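Local coordinates for extracellular solute-binding protein (Bordetella parapertussis, PDB 3PU5), which probably binds a small solute, perhaps a polyamine, outside the cytoplasmic membrane and delivers it to an ABC-type transporter, as periplasmic binding proteins of this clan do, at residues Q144-N148 with G207-W213; S112-A116 with S128-F132; E235-S239 with S299-V303; L160-G164 with A176-L181; L263-K269 with V280-Y286. One frame throughout, in Å; residues are numbered along the deposited sequence.

Contacts 1 to 4 lie together in one part of the molecule and touch one another in every pairing except 1 with 3, whereas contact 5 sits across the chain's centre from contacts 1 and 4, their centres about 30 and 33 Å away. Contacts 1, 2 and 3 share one antiparallel sheet: strand 111-117 of contact 2 pairs with strand 209-213 of contact 1 and strand 238-246 of contact 3. Contacts 1, 2 and 4 are buried; aromatic faces matter in each, and Phe147 of contact 1 reaches Phe163 of contact 4 (CE2 to CE2, 3.7 Å). Contacts 3 and 5, only partly buried, rely more on polar bonds and bridging waters.

Contact 1: Q144-N148 with G207-W213; sequences QVFFN and GAIGPGW
Two backbone hydrogen bonds fix the register of these parallel segments: Ala208 N donates to Gln144 O (2.8 Å, 173°) and Phe146 N to Ile209 O (3.1 Å, 161°). They frame a single parallel bridge, Val145 with Ile209, CA to CA 5.2 Å. The axes of 145-148 and 209-213 approach to 4.9 Å at 23°. Val145 CA adds a CA-H...O contact to Ile209 O (3.4 Å), and Gly210 CA one to Phe146 O (3.5 Å). Beyond this point Pro211, which has no amide hydrogen, packs its CD 3.3 Å from Phe146 O.

Phe146, chi1 p (55°), lays its ring over the opposing backbone: Gly210 CA stands 3.8 Å from the centroid, 22° off the normal, a CH-pi contact. A beta carbon at Gly210 would clash with Phe146 CD1, and one at Gly207 with CD2. Val145 CG2 meets Ile209 CG2 at 3.9 Å; Phe147 CD2 touches Pro211 CG at 3.8 Å. The Phe146 side chain also packs on helix 197-204, while strand 188-192 flanks 145-148, so the bridge joins a two-stranded parallel sheet to the antiparallel sheet of strand 111-117. Polar bonding therefore sets the register at one end, and glycine and proline against aromatic rings continue the contact apolarly.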
# COMPACT_ATOMS: atom_id res chain seq x y z
N GLN A 144 19.28 -18.28 1.84
CA GLN A 144 18.55 -17.94 0.63
C GLN A 144 17.34 -17.07 0.90
O GLN A 144 16.39 -17.02 0.11
CB GLN A 144 18.17 -19.23 -0.11
CG GLN A 144 19.42 -20.03 -0.49
CD GLN A 144 19.12 -21.47 -0.87
OE1 GLN A 144 18.17 -21.74 -1.59
NE2 GLN A 144 19.95 -22.39 -0.39
N VAL A 145 17.39 -16.38 2.03
CA VAL A 145 16.33 -15.47 2.42
C VAL A 145 16.70 -14.04 2.02
O VAL A 145 17.86 -13.65 2.11
CB VAL A 145 16.08 -15.58 3.94
CG1 VAL A 145 14.93 -14.68 4.36
CG2 VAL A 145 15.79 -17.05 4.31
N PHE A 146 15.72 -13.28 1.52
CA PHE A 146 15.91 -11.86 1.24
C PHE A 146 14.95 -11.05 2.12
O PHE A 146 14.01 -11.61 2.67
CB PHE A 146 15.74 -11.53 -0.26
CG PHE A 146 14.42 -11.99 -0.85
CD1 PHE A 146 13.27 -11.23 -0.70
CD2 PHE A 146 14.34 -13.19 -1.56
CE1 PHE A 146 12.05 -11.66 -1.24
CE2 PHE A 146 13.13 -13.62 -2.11
CZ PHE A 146 11.98 -12.86 -1.95
N PHE A 147 15.21 -9.75 2.29
CA PHE A 147 14.39 -8.93 3.18
C PHE A 147 14.42 -7.46 2.74
O PHE A 147 15.41 -7.01 2.18
CB PHE A 147 14.87 -9.05 4.63
CG PHE A 147 13.91 -8.48 5.64
CD1 PHE A 147 13.98 -7.14 6.00
CD2 PHE A 147 12.92 -9.28 6.21
CE1 PHE A 147 13.08 -6.60 6.92
CE2 PHE A 147 12.01 -8.75 7.13
CZ PHE A 147 12.10 -7.41 7.49
N ASN A 148 13.35 -6.72 3.00
CA ASN A 148 13.26 -5.30 2.63
C ASN A 148 14.39 -4.46 3.24
O ASN A 148 14.59 -4.48 4.46
CB ASN A 148 11.93 -4.69 3.11
CG ASN A 148 10.72 -5.56 2.82
OD1 ASN A 148 9.71 -5.08 2.29
ND2 ASN A 148 10.78 -6.83 3.22
N GLY A 207 17.06 -16.36 -4.75
CA GLY A 207 16.38 -16.36 -3.47
C GLY A 207 15.34 -17.45 -3.38
O GLY A 207 14.80 -17.89 -4.41
N ALA A 208 15.05 -17.91 -2.16
CA ALA A 208 14.06 -18.97 -1.97
C ALA A 208 12.78 -18.44 -1.34
O ALA A 208 11.70 -18.95 -1.61
CB ALA A 208 14.65 -20.10 -1.11
N ILE A 209 12.91 -17.40 -0.52
CA ILE A 209 11.78 -16.89 0.25
C ILE A 209 12.10 -15.51 0.84
O ILE A 209 13.26 -15.19 1.09
CB ILE A 209 11.43 -17.89 1.38
CG1 ILE A 209 10.13 -17.51 2.10
CG2 ILE A 209 12.60 -18.04 2.37
CD1 ILE A 209 9.57 -18.64 2.94
N GLY A 210 11.07 -14.71 1.07
CA GLY A 210 11.24 -13.41 1.67
C GLY A 210 9.96 -12.63 1.47
O GLY A 210 9.03 -13.13 0.83
N PRO A 211 9.89 -11.41 2.03
CA PRO A 211 8.66 -10.61 1.88
C PRO A 211 8.44 -10.16 0.43
O PRO A 211 9.40 -9.82 -0.26
CB PRO A 211 8.92 -9.40 2.79
CG PRO A 211 9.99 -9.88 3.79
CD PRO A 211 10.86 -10.78 2.94
N GLY A 212 7.18 -10.19 -0.01
CA GLY A 212 6.84 -9.81 -1.36
C GLY A 212 5.39 -9.33 -1.44
O GLY A 212 4.58 -9.59 -0.54
N TRP A 213 5.07 -8.65 -2.53
CA TRP A 213 3.74 -8.07 -2.70
C TRP A 213 2.78 -9.05 -3.34
O TRP A 213 3.16 -9.84 -4.21
CB TRP A 213 3.83 -6.75 -3.49
CG TRP A 213 4.38 -5.67 -2.62
CD1 TRP A 213 3.67 -4.77 -1.90
CD2 TRP A 213 5.76 -5.45 -2.30
NE1 TRP A 213 4.51 -3.97 -1.17
CE2 TRP A 213 5.81 -4.37 -1.40
CE3 TRP A 213 6.96 -6.04 -2.71
CZ2 TRP A 213 7.00 -3.87 -0.89
CZ3 TRP A 213 8.16 -5.54 -2.20
CH2 TRP A 213 8.17 -4.47 -1.30

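Contact 2: S112-A116 with S128-F132; sequences SVGIA and SWKEF
Residues 112-116 run as an extended strand, phi/psi near -116/117 at Ile115 and -126/-148 at Gly114, while 129-132 form the first turn of a helix, phi/psi near -60/-45. The closest CA pair is Ile115 with Trp129, 7.5 Å apart, and no hydrogen bond crosses. Ser128 is the N-cap: with chi1 p (68°) its OG accepts from Glu131 N (2.9 Å, 159°), and Phe132 N bonds to Ser128 O at 3.0 Å.

Ile115 (chi1 m, -57°) points its CA-to-CB bond at the helix and sets CG1 over the six-membered ring of Trp129, 4.1 Å from the centroid and 22° off the normal, a CH-pi contact. Ile115 CD1 reaches Ser128 O (3.5 Å) and Phe132 CB (4.0 Å). This is helix-on-sheet packing of an alpha/beta lobe, consistent with the periplasmic binding protein fold: helix 129-138 covers a sheet in which strand 111-117 lies between 209-213 and 238-246.

Trp129, chi1 m (-70°) and chi2 111°, reaches from the helix to the strand, with CZ2 3.4 Å from Val113 O near the ring plane, CH2 3.4 Å from Gly114 O, and CH2 3.9 Å from Val113 CG1. Its NE1 hydrogen-bonds to Gly236 O, and Glu235 takes the amides of Trp129 and Lys130.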
# COMPACT_ATOMS: atom_id res chain seq x y z
N SER A 112 -0.44 -5.50 -0.58
CA SER A 112 -0.17 -6.24 0.66
C SER A 112 1.15 -6.99 0.65
O SER A 112 1.41 -7.79 -0.25
CB SER A 112 -1.30 -7.25 0.93
OG SER A 112 -2.54 -6.60 0.96
N VAL A 113 1.97 -6.75 1.67
CA VAL A 113 3.19 -7.52 1.86
C VAL A 113 2.88 -8.82 2.59
O VAL A 113 2.33 -8.82 3.70
CB VAL A 113 4.26 -6.74 2.63
CG1 VAL A 113 5.53 -7.59 2.77
CG2 VAL A 113 4.58 -5.43 1.91
N GLY A 114 3.20 -9.93 1.93
CA GLY A 114 3.09 -11.24 2.54
C GLY A 114 4.44 -11.91 2.39
O GLY A 114 5.47 -11.24 2.38
N ILE A 115 4.42 -13.23 2.26
CA ILE A 115 5.65 -14.00 2.11
C ILE A 115 5.67 -14.68 0.74
O ILE A 115 4.80 -15.52 0.45
CB ILE A 115 5.78 -15.05 3.21
CG1 ILE A 115 5.72 -14.37 4.58
CG2 ILE A 115 7.07 -15.87 3.04
CD1 ILE A 115 5.06 -15.22 5.67
N ALA A 116 6.64 -14.31 -0.10
CA ALA A 116 6.77 -14.91 -1.42
C ALA A 116 7.86 -15.98 -1.43
O ALA A 116 8.89 -15.82 -0.78
CB ALA A 116 7.05 -13.83 -2.47
N SER A 128 2.80 -18.47 8.14
CA SER A 128 2.80 -17.30 9.00
C SER A 128 4.14 -16.58 9.00
O SER A 128 5.17 -17.15 8.63
CB SER A 128 2.46 -17.69 10.44
OG SER A 128 3.50 -18.47 10.99
N TRP A 129 4.12 -15.31 9.41
CA TRP A 129 5.35 -14.54 9.63
C TRP A 129 6.22 -15.23 10.67
O TRP A 129 7.45 -15.24 10.58
CB TRP A 129 5.00 -13.15 10.15
CG TRP A 129 4.36 -12.23 9.14
CD1 TRP A 129 3.06 -11.77 9.15
CD2 TRP A 129 4.99 -11.65 8.00
NE1 TRP A 129 2.86 -10.94 8.06
CE2 TRP A 129 4.02 -10.86 7.34
CE3 TRP A 129 6.28 -11.73 7.46
CZ2 TRP A 129 4.31 -10.15 6.17
CZ3 TRP A 129 6.56 -11.03 6.30
CH2 TRP A 129 5.58 -10.25 5.67
N LYS A 130 5.56 -15.78 11.69
CA LYS A 130 6.26 -16.45 12.78
C LYS A 130 6.99 -17.68 12.25
O LYS A 130 8.16 -17.92 12.59
CB LYS A 130 5.27 -16.82 13.89
CG LYS A 130 5.90 -17.51 15.09
CD LYS A 130 4.87 -17.69 16.21
CE LYS A 130 4.40 -16.34 16.76
NZ LYS A 130 3.02 -16.39 17.36
N GLU A 131 6.32 -18.46 11.41
CA GLU A 131 6.94 -19.65 10.82
C GLU A 131 8.12 -19.22 9.93
O GLU A 131 9.20 -19.78 10.00
CB GLU A 131 5.92 -20.43 10.00
CG GLU A 131 6.48 -21.70 9.41
CD GLU A 131 5.47 -22.50 8.62
OE1 GLU A 131 4.26 -22.17 8.68
OE2 GLU A 131 5.88 -23.45 7.93
N PHE A 132 7.89 -18.22 9.09
CA PHE A 132 8.94 -17.64 8.26
C PHE A 132 10.18 -17.27 9.09
O PHE A 132 11.31 -17.63 8.75
CB PHE A 132 8.41 -16.40 7.54
CG PHE A 132 9.46 -15.61 6.82
CD1 PHE A 132 10.31 -16.23 5.92
CD2 PHE A 132 9.59 -14.24 7.03
CE1 PHE A 132 11.29 -15.49 5.24
CE2 PHE A 132 10.56 -13.50 6.36
CZ PHE A 132 11.41 -14.13 5.46

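Contact 3: E235-S239 with S299-V303; sequences EGAVS and SVQLV
Gln301 supplies both halves of the backbone pairing. Its N donates to Ala237 O (2.7 Å, 169°) and its O accepts from Ser239 N (2.8 Å, 168°), giving a single parallel bridge, Val238 with Gln301, CA to CA 4.8 Å. Nearest CA pairs step forward together, Ala237 with Val300 (5.1 Å) and Ser239 with Leu302 (5.4 Å), although the end-to-end directions diverge by 63°. Val238 CA adds a CA-H...O contact to Gln301 O at 3.4 Å.

Water molecules join the two segments on each side of the bridge. Water 1 accepts from Ala237 N (2.8 Å) and donates to Ser299 OG (3.0 Å), a hydroxyl also bonded to Ser296 O; water 2 donates to Ser239 O (2.7 Å) and accepts from Val303 N (2.8 Å). Gln301, m/m at chi1 and chi2, folds back so that NE2 donates to Ser299 O (3.2 Å). Ser239 OG lies 3.2 Å from Val300 CB but bonds to Ser112 OG.

Gly236 has phi/psi 109/143, where a beta carbon would hit Gln301 CG and Ser299 O. Val238 CG1 meets Val303 CG2 at 4.1 Å. The link before helix 305-322 thus docks on the start of strand 238-246 through main-chain and water-mediated bonds.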
# COMPACT_ATOMS: atom_id res chain seq x y z
N GLU A 235 -1.14 -14.16 10.62
CA GLU A 235 -1.25 -12.96 11.46
C GLU A 235 -1.78 -11.77 10.66
O GLU A 235 -2.08 -10.72 11.22
CB GLU A 235 0.11 -12.57 12.04
CG GLU A 235 0.81 -13.70 12.78
CD GLU A 235 1.83 -14.43 11.92
OE1 GLU A 235 1.69 -14.42 10.67
OE2 GLU A 235 2.77 -15.02 12.49
N GLY A 236 -1.89 -11.95 9.35
CA GLY A 236 -2.32 -10.90 8.45
C GLY A 236 -1.19 -10.37 7.58
O GLY A 236 -0.05 -10.26 8.03
N ALA A 237 -1.50 -10.05 6.33
CA ALA A 237 -0.56 -9.32 5.49
C ALA A 237 -0.51 -7.85 5.92
O ALA A 237 -1.46 -7.33 6.51
CB ALA A 237 -0.93 -9.46 4.02
N VAL A 238 0.60 -7.19 5.64
CA VAL A 238 0.79 -5.79 6.02
C VAL A 238 0.61 -4.94 4.79
O VAL A 238 1.38 -5.05 3.84
CB VAL A 238 2.19 -5.55 6.55
CG1 VAL A 238 2.25 -4.20 7.26
CG2 VAL A 238 2.59 -6.68 7.45
N SER A 239 -0.41 -4.09 4.82
CA SER A 239 -0.89 -3.45 3.61
C SER A 239 -0.78 -1.95 3.69
O SER A 239 -0.88 -1.36 4.76
CB SER A 239 -2.33 -3.85 3.35
OG SER A 239 -2.44 -5.26 3.28
N SER A 299 -8.91 -8.96 6.83
CA SER A 299 -7.76 -9.57 7.47
C SER A 299 -6.47 -8.74 7.42
O SER A 299 -5.59 -8.91 8.26
CB SER A 299 -7.48 -10.95 6.85
OG SER A 299 -6.99 -10.81 5.53
N VAL A 300 -6.34 -7.85 6.44
CA VAL A 300 -5.06 -7.15 6.24
C VAL A 300 -4.79 -6.17 7.37
O VAL A 300 -5.72 -5.60 7.95
CB VAL A 300 -4.96 -6.43 4.86
CG1 VAL A 300 -5.02 -7.45 3.72
CG2 VAL A 300 -6.04 -5.36 4.71
N GLN A 301 -3.52 -5.97 7.69
CA GLN A 301 -3.11 -5.10 8.78
C GLN A 301 -2.47 -3.83 8.26
O GLN A 301 -1.60 -3.87 7.38
CB GLN A 301 -2.10 -5.83 9.69
CG GLN A 301 -2.64 -7.11 10.29
CD GLN A 301 -3.76 -6.87 11.28
OE1 GLN A 301 -3.59 -6.18 12.28
NE2 GLN A 301 -4.94 -7.44 11.00
N LEU A 302 -2.90 -2.69 8.80
CA LEU A 302 -2.33 -1.41 8.43
C LEU A 302 -1.67 -0.80 9.65
O LEU A 302 -2.25 -0.77 10.74
CB LEU A 302 -3.41 -0.46 7.92
CG LEU A 302 -4.02 -0.79 6.56
CD1 LEU A 302 -5.04 -1.91 6.69
CD2 LEU A 302 -4.68 0.45 5.99
N VAL A 303 -0.45 -0.30 9.47
CA VAL A 303 0.28 0.32 10.56
C VAL A 303 0.05 1.83 10.57
O VAL A 303 0.04 2.47 9.52
CB VAL A 303 1.78 0.02 10.46
CG1 VAL A 303 2.52 0.57 11.68
CG2 VAL A 303 2.01 -1.50 10.32
O HOH W 1 -4.00 -10.86 5.35
O HOH W 2 0.63 -0.64 6.88

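Contact 4: L160-G164 with A176-L181; sequences LSMFG and ASIATL
Consecutive helices 156-167 and 174-184 pack nearly at right angles, with a knob-into-hole contact, in the alpha/beta lobe. Their local axes, over 160-164 and 176-181, cross at 104° and come within 7.7 Å. The nearest CA atoms, Gly164 and Ser177, are 4.3 Å apart, a closeness that suits glycine: a beta carbon on Gly164 would lie 2.7 Å from Ser177 OG.

Ser177 is the knob. In rotamer m (-66°) it enters the hole made by Leu160, Ser161, Phe163 and Gly164, with OG 2.6 Å from Leu160 O. That separation suits a hydrogen bond, but Asp173 O is a competing acceptor for the hydroxyl proton. Leu160 O also accepts the helical bond from Gly164 N (2.9 Å).

Leu160 is mt (chi1 -71°, chi2 163°) and Leu181 tp (-179°, 62°); these conformers bring CD2 of Leu160 to 4.0 Å from CD2 of Leu181. Phe163 takes chi1 m (-71°) with chi2 near -7°, and its CB lies 4.0 Å from Ser177 CA. Val133 of helix 129-138 touches both Phe163 and Thr180, and helix 305-322 packs on Leu181 through Trp319. Thr180, chi1 m (-63°), turns OG1 back to Ala176 O (2.9 Å) and offers its methyl to Phe163: CG2 stands over the ring, 4.0 Å from the centroid and 27° off its normal.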
# COMPACT_ATOMS: atom_id res chain seq x y z
N LEU A 160 8.79 -4.83 9.67
CA LEU A 160 9.37 -4.83 11.02
C LEU A 160 8.32 -4.54 12.10
O LEU A 160 8.35 -5.14 13.18
CB LEU A 160 10.52 -3.82 11.11
CG LEU A 160 11.81 -4.19 10.37
CD1 LEU A 160 12.69 -2.97 10.18
CD2 LEU A 160 12.56 -5.30 11.11
N SER A 161 7.40 -3.63 11.81
CA SER A 161 6.30 -3.36 12.74
C SER A 161 5.53 -4.62 13.11
O SER A 161 5.13 -4.80 14.26
CB SER A 161 5.34 -2.32 12.16
OG SER A 161 5.88 -1.02 12.27
N MSE A 162 5.31 -5.50 12.12
CA MSE A 162 4.65 -6.77 12.38
C MSE A 162 5.49 -7.63 13.31
O MSE A 162 4.95 -8.36 14.15
CB MSE A 162 4.41 -7.56 11.10
CG MSE A 162 3.19 -7.15 10.30
SE MSE A 162 1.46 -7.66 11.09
CE MSE A 162 2.07 -9.03 12.29
N PHE A 163 6.81 -7.57 13.14
CA PHE A 163 7.71 -8.31 14.03
C PHE A 163 7.58 -7.77 15.46
O PHE A 163 7.58 -8.53 16.43
CB PHE A 163 9.17 -8.23 13.57
CG PHE A 163 9.48 -9.01 12.33
CD1 PHE A 163 8.53 -9.84 11.75
CD2 PHE A 163 10.74 -8.94 11.75
CE1 PHE A 163 8.82 -10.56 10.61
CE2 PHE A 163 11.05 -9.66 10.60
CZ PHE A 163 10.08 -10.47 10.03
N GLY A 164 7.49 -6.45 15.59
CA GLY A 164 7.31 -5.85 16.90
C GLY A 164 6.03 -6.33 17.57
O GLY A 164 5.99 -6.55 18.77
N ALA A 176 12.27 -4.98 19.73
CA ALA A 176 11.81 -6.33 19.41
C ALA A 176 11.85 -6.58 17.90
O ALA A 176 12.29 -7.65 17.45
CB ALA A 176 10.40 -6.56 19.96
N SER A 177 11.41 -5.59 17.13
CA SER A 177 11.46 -5.65 15.67
C SER A 177 12.86 -5.90 15.15
O SER A 177 13.09 -6.83 14.37
CB SER A 177 10.93 -4.35 15.06
OG SER A 177 9.55 -4.20 15.34
N ILE A 178 13.80 -5.06 15.57
CA ILE A 178 15.19 -5.21 15.18
C ILE A 178 15.83 -6.49 15.73
O ILE A 178 16.61 -7.16 15.03
CB ILE A 178 16.01 -3.97 15.61
CG1 ILE A 178 15.59 -2.75 14.78
CG2 ILE A 178 17.50 -4.24 15.48
CD1 ILE A 178 16.02 -2.79 13.32
N ALA A 179 15.51 -6.84 16.97
CA ALA A 179 16.02 -8.07 17.57
C ALA A 179 15.59 -9.30 16.78
O ALA A 179 16.36 -10.25 16.65
CB ALA A 179 15.57 -8.18 19.02
N THR A 180 14.36 -9.30 16.26
CA THR A 180 13.87 -10.40 15.43
C THR A 180 14.70 -10.52 14.16
O THR A 180 15.20 -11.60 13.83
CB THR A 180 12.39 -10.21 15.05
OG1 THR A 180 11.59 -10.22 16.24
CG2 THR A 180 11.91 -11.33 14.16
N LEU A 181 14.86 -9.41 13.45
CA LEU A 181 15.61 -9.41 12.21
C LEU A 181 17.07 -9.77 12.45
O LEU A 181 17.72 -10.43 11.63
CB LEU A 181 15.51 -8.04 11.53
CG LEU A 181 16.22 -7.90 10.18
CD1 LEU A 181 15.63 -8.87 9.15
CD2 LEU A 181 16.12 -6.47 9.71

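Contact 5: L263-K269 with V280-Y286; sequences LGEEAQK and VNRKVQY
An Asx turn overlapping a type I beta turn docks against the first turn of helix 265-275. Asn281 OD1 accepts from Lys283 N (2.9 Å, 158°), and the turn from Asn281 to Val284 closes with Val284 N to Asn281 O at 3.3 Å; Arg282 and Lys283 have phi/psi -66/-13 and -78/-21. Asn281, chi1 t (-170°), uses its side-chain amide nitrogen across the contact: ND2 donates to Leu263 O (2.8 Å, 163°), just ahead of Gly264, the helix N-cap, whose O receives Gln268 N (2.9 Å).

Gln268, m/m at chi1 and chi2, answers in the other direction, its OE1 accepting from Val280 N (2.9 Å, 143°) while NE2 bonds to Tyr108 O and Ala262 O. The contact thus fastens the segment following helix 265-275 back onto that helix's N-terminal end, in the part of this probable two-lobed binding protein away from contacts 1 and 4.

Glu265 and Val284 are the nearest CA pair, at 5.5 Å. Val284 (chi1 t, 171°) seats CG2 on the helix, 3.6 Å from Glu265 O and 3.7 Å from Gln268 CB; Leu263 CD2 meets Val280 CG2 at 3.9 Å. Glu265 extends in t/t, and water 3 donates to its OE2 (2.6 Å) while accepting from Gln285 N (2.9 Å).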
# COMPACT_ATOMS: atom_id res chain seq x y z
N LEU A 263 -14.35 5.54 -4.97
CA LEU A 263 -14.43 4.63 -3.83
C LEU A 263 -15.63 3.71 -3.96
O LEU A 263 -15.85 2.84 -3.11
CB LEU A 263 -14.50 5.42 -2.51
CG LEU A 263 -13.25 6.23 -2.15
CD1 LEU A 263 -13.45 7.05 -0.87
CD2 LEU A 263 -12.06 5.30 -2.01
N GLY A 264 -16.41 3.91 -5.03
CA GLY A 264 -17.61 3.12 -5.26
C GLY A 264 -17.28 1.75 -5.80
O GLY A 264 -16.15 1.49 -6.25
N GLU A 265 -18.27 0.86 -5.78
CA GLU A 265 -18.05 -0.55 -6.11
C GLU A 265 -17.57 -0.78 -7.55
O GLU A 265 -16.70 -1.60 -7.81
CB GLU A 265 -19.32 -1.37 -5.82
CG GLU A 265 -19.17 -2.85 -6.10
CD GLU A 265 -20.45 -3.65 -5.90
OE1 GLU A 265 -21.43 -3.10 -5.33
OE2 GLU A 265 -20.47 -4.84 -6.30
N GLU A 266 -18.14 -0.03 -8.49
CA GLU A 266 -17.82 -0.24 -9.90
C GLU A 266 -16.37 0.15 -10.22
O GLU A 266 -15.63 -0.62 -10.84
CB GLU A 266 -18.81 0.54 -10.77
CG GLU A 266 -18.42 0.71 -12.24
CD GLU A 266 -19.47 1.49 -13.01
OE1 GLU A 266 -20.55 0.93 -13.28
OE2 GLU A 266 -19.24 2.67 -13.35
N ALA A 267 -15.97 1.33 -9.79
CA ALA A 267 -14.61 1.80 -10.06
C ALA A 267 -13.58 1.03 -9.25
O ALA A 267 -12.50 0.71 -9.74
CB ALA A 267 -14.51 3.30 -9.80
N GLN A 268 -13.90 0.72 -7.99
CA GLN A 268 -12.98 -0.04 -7.16
C GLN A 268 -12.68 -1.38 -7.80
O GLN A 268 -11.52 -1.80 -7.90
CB GLN A 268 -13.55 -0.22 -5.76
CG GLN A 268 -13.39 1.01 -4.88
CD GLN A 268 -11.98 1.16 -4.35
OE1 GLN A 268 -11.46 0.25 -3.71
NE2 GLN A 268 -11.35 2.30 -4.62
N LYS A 269 -13.73 -2.07 -8.25
CA LYS A 269 -13.51 -3.37 -8.87
C LYS A 269 -12.68 -3.23 -10.14
O LYS A 269 -11.71 -3.98 -10.34
CB LYS A 269 -14.84 -4.05 -9.19
CG LYS A 269 -14.68 -5.45 -9.77
CD LYS A 269 -16.04 -6.01 -10.16
CE LYS A 269 -16.04 -7.52 -10.16
NZ LYS A 269 -15.02 -8.10 -11.05
N VAL A 280 -10.80 -1.07 -1.27
CA VAL A 280 -11.17 -0.63 0.07
C VAL A 280 -12.69 -0.59 0.28
O VAL A 280 -13.17 -0.31 1.37
CB VAL A 280 -10.56 0.76 0.39
CG1 VAL A 280 -9.03 0.70 0.30
CG2 VAL A 280 -11.12 1.81 -0.57
N ASN A 281 -13.44 -0.86 -0.78
CA ASN A 281 -14.89 -0.97 -0.69
C ASN A 281 -15.25 -2.44 -0.43
O ASN A 281 -14.92 -3.31 -1.23
CB ASN A 281 -15.53 -0.46 -1.99
CG ASN A 281 -17.04 -0.31 -1.89
OD1 ASN A 281 -17.74 -1.17 -1.35
ND2 ASN A 281 -17.56 0.79 -2.42
N ARG A 282 -15.88 -2.71 0.71
CA ARG A 282 -16.18 -4.08 1.10
C ARG A 282 -17.20 -4.78 0.19
O ARG A 282 -17.36 -5.99 0.27
CB ARG A 282 -16.67 -4.15 2.55
CG ARG A 282 -18.05 -3.58 2.75
CD ARG A 282 -18.62 -3.94 4.13
NE ARG A 282 -17.78 -3.48 5.24
CZ ARG A 282 -17.82 -2.25 5.74
NH1 ARG A 282 -18.66 -1.35 5.24
NH2 ARG A 282 -17.02 -1.93 6.76
N LYS A 283 -17.88 -4.01 -0.66
CA LYS A 283 -18.90 -4.57 -1.55
C LYS A 283 -18.28 -5.29 -2.75
O LYS A 283 -18.93 -6.11 -3.39
CB LYS A 283 -19.81 -3.48 -2.07
CG LYS A 283 -20.86 -2.97 -1.10
CD LYS A 283 -21.80 -2.06 -1.88
CE LYS A 283 -23.11 -1.81 -1.16
NZ LYS A 283 -24.18 -1.56 -2.18
N VAL A 284 -17.04 -4.95 -3.07
CA VAL A 284 -16.40 -5.51 -4.27
C VAL A 284 -16.23 -7.03 -4.21
O VAL A 284 -15.68 -7.57 -3.25
CB VAL A 284 -15.04 -4.83 -4.58
CG1 VAL A 284 -14.31 -5.56 -5.67
CG2 VAL A 284 -15.26 -3.37 -4.98
N GLN A 285 -16.70 -7.72 -5.25
CA GLN A 285 -16.53 -9.16 -5.37
C GLN A 285 -15.65 -9.43 -6.58
O GLN A 285 -15.89 -8.89 -7.66
CB GLN A 285 -17.89 -9.85 -5.49
CG GLN A 285 -18.88 -9.38 -4.40
CD GLN A 285 -20.10 -10.29 -4.24
OE1 GLN A 285 -20.07 -11.47 -4.60
NE2 GLN A 285 -21.18 -9.75 -3.68
N TYR A 286 -14.62 -10.24 -6.39
CA TYR A 286 -13.56 -10.36 -7.38
C TYR A 286 -13.79 -11.47 -8.40
O TYR A 286 -14.49 -12.45 -8.12
CB TYR A 286 -12.21 -10.60 -6.69
CG TYR A 286 -11.78 -9.44 -5.83
CD1 TYR A 286 -11.15 -8.33 -6.39
CD2 TYR A 286 -11.99 -9.45 -4.46
CE1 TYR A 286 -10.76 -7.27 -5.60
CE2 TYR A 286 -11.59 -8.39 -3.66
CZ TYR A 286 -10.99 -7.30 -4.25
OH TYR A 286 -10.59 -6.25 -3.47
O HOH W 3 -18.42 -6.28 -7.11